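Local coordinates for small heat shock protein hsp20 family (Sulfolobus solfataricus, PDB 4RZK) that acts as a dimeric molecular chaperone of the small heat shock family in thermal protection, probably binding unfolded proteins, and is represented by its alpha-crystallin domain, at the interface of chains A and B. Numbering follows the deposited sequence. Chains: chain A/B, Small heat shock protein hsp20 family.

The interface of chains A and B. Residues chain A 25, 27, 78-79; chain B 7, 27, 54, 56.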
loop_
_atom_site.group_PDB
_atom_site.type_symbol
_atom_site.label_atom_id
_atom_site.label_comp_id
_atom_site.label_asym_id
_atom_site.label_seq_id
_atom_site.Cartn_x
_atom_site.Cartn_y
_atom_site.Cartn_z
ATOM N N GLU A 25 2.522 2.560 -5.235
ATOM C CA GLU A 25 2.189 1.964 -3.974
ATOM C C GLU A 25 3.139 0.857 -3.701
ATOM O O GLU A 25 3.214 -0.109 -4.429
ATOM C CB GLU A 25 0.834 1.351 -4.045
ATOM C CG GLU A 25 -0.243 2.306 -4.418
ATOM C CD GLU A 25 -1.562 1.710 -4.092
ATOM O OE1 GLU A 25 -1.612 0.518 -3.780
ATOM O OE2 GLU A 25 -2.561 2.437 -4.122
ATOM N N PRO A 27 3.561 -0.788 -0.261
ATOM C CA PRO A 27 3.433 -0.928 1.186
ATOM C C PRO A 27 4.237 -2.100 1.748
ATOM O O PRO A 27 4.448 -3.102 1.066
ATOM C CB PRO A 27 1.937 -1.140 1.378
ATOM C CG PRO A 27 1.485 -1.766 0.114
ATOM C CD PRO A 27 2.333 -1.194 -0.970
ATOM N N GLY A 78 2.818 4.090 2.909
ATOM C CA GLY A 78 3.046 3.086 1.894
ATOM C C GLY A 78 2.920 3.549 0.463
ATOM O O GLY A 78 3.006 2.754 -0.444
ATOM N N VAL A 79 2.716 4.835 0.253
ATOM C CA VAL A 79 2.568 5.340 -1.100
ATOM C C VAL A 79 3.667 6.300 -1.494
ATOM O O VAL A 79 3.961 7.232 -0.786
ATOM C CB VAL A 79 1.214 6.015 -1.311
ATOM C CG1 VAL A 79 1.221 6.806 -2.597
ATOM C CG2 VAL A 79 0.121 4.975 -1.350
ATOM N N ARG B 7 -11.742 0.286 -3.268
ATOM C CA ARG B 7 -10.974 -0.824 -3.752
ATOM C C ARG B 7 -11.099 -1.927 -2.763
ATOM O O ARG B 7 -11.411 -1.689 -1.619
ATOM C CB ARG B 7 -9.514 -0.442 -3.851
ATOM C CG ARG B 7 -9.250 0.858 -4.567
ATOM C CD ARG B 7 -8.129 0.665 -5.560
ATOM N NE ARG B 7 -7.257 1.820 -5.666
ATOM C CZ ARG B 7 -6.046 1.878 -5.146
ATOM N NH1 ARG B 7 -5.566 0.858 -4.470
ATOM N NH2 ARG B 7 -5.317 2.959 -5.299
ATOM N N PRO B 27 -2.588 0.863 1.573
ATOM C CA PRO B 27 -1.755 2.041 1.438
ATOM C C PRO B 27 -2.632 3.242 1.172
ATOM O O PRO B 27 -3.714 3.090 0.636
ATOM C CB PRO B 27 -0.896 1.720 0.225
ATOM C CG PRO B 27 -1.544 0.565 -0.432
ATOM C CD PRO B 27 -2.176 -0.199 0.660
ATOM N N ARG B 54 -7.621 7.668 -0.404
ATOM C CA ARG B 54 -8.048 6.309 -0.698
ATOM C C ARG B 54 -9.323 5.866 -0.024
ATOM O O ARG B 54 -9.683 6.361 1.020
ATOM C CB ARG B 54 -6.964 5.309 -0.308
ATOM C CG ARG B 54 -5.576 5.624 -0.799
ATOM C CD ARG B 54 -5.340 5.100 -2.194
ATOM N NE ARG B 54 -4.699 6.127 -2.993
ATOM C CZ ARG B 54 -3.668 5.915 -3.786
ATOM N NH1 ARG B 54 -3.142 6.907 -4.472
ATOM N NH2 ARG B 54 -3.164 4.706 -3.886
ATOM N N TYR B 56 -11.142 2.004 0.940
ATOM C CA TYR B 56 -11.048 0.548 0.941
ATOM C C TYR B 56 -12.216 -0.102 1.675
ATOM O O TYR B 56 -12.714 0.427 2.661
ATOM C CB TYR B 56 -9.752 0.081 1.617
ATOM C CG TYR B 56 -8.437 0.470 0.963
ATOM C CD1 TYR B 56 -7.873 -0.317 -0.029
ATOM C CD2 TYR B 56 -7.740 1.597 1.374
ATOM C CE1 TYR B 56 -6.656 0.015 -0.614
ATOM C CE2 TYR B 56 -6.511 1.928 0.802
ATOM C CZ TYR B 56 -5.982 1.130 -0.197
ATOM O OH TYR B 56 -4.778 1.452 -0.779
#
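The end of strand 19-25, the loop residue A:Pro27 and the start of strand 79-85 in chain A meet strand 6-7 and the loop residues B:Pro27 and B:Arg54 of chain B. The patch is part of the two-fold interface between two alpha-crystallin domains, and its twin recurs with the chains exchanged. Hsp20.1 is a dimer, and this pairing is probably its interface. A:Glu25 carries the polar contact. Its CG is anti to the carbonyl carbon (chi1 -58°), and the chain beyond runs extended, which delivers the carboxylate to chain B. B:Arg7 comes from the opposite direction. Its NH2 gives a hydrogen bond and salt bridge to OE2 of A:Glu25 at 3.0 Å. The bond is fairly straight, 162° at the hydrogen. The oxygen lies at the guanidinium edge, in plane, and is met on its syn side, 28° out of the carboxylate plane. B:Arg54 also forms a salt bridge to OE2 through NH2, but the modelled spacing is too short to be trusted. The two arginines probably stabilise the negative charge together. An alanine in place of B:Arg7 would probably cost the A:Glu25 carboxylate this hydrogen bond and one positive partner, with B:Arg54 still nearby, and leave it freer to turn. Next to the charged groups, B:Pro27 packs against chain A. Its ring crosses the A:Glu25 chain at about a right angle, with CG of B:Pro27 3.8 Å from CD of the A:Glu25 carboxylate. CG of A:Pro27 makes apolar contact with CG of B:Pro27 at 3.9 Å. At the ring's edge, on the side away from A:Pro27, CG2 of A:Val79 touches CB of B:Pro27 at 3.8 Å.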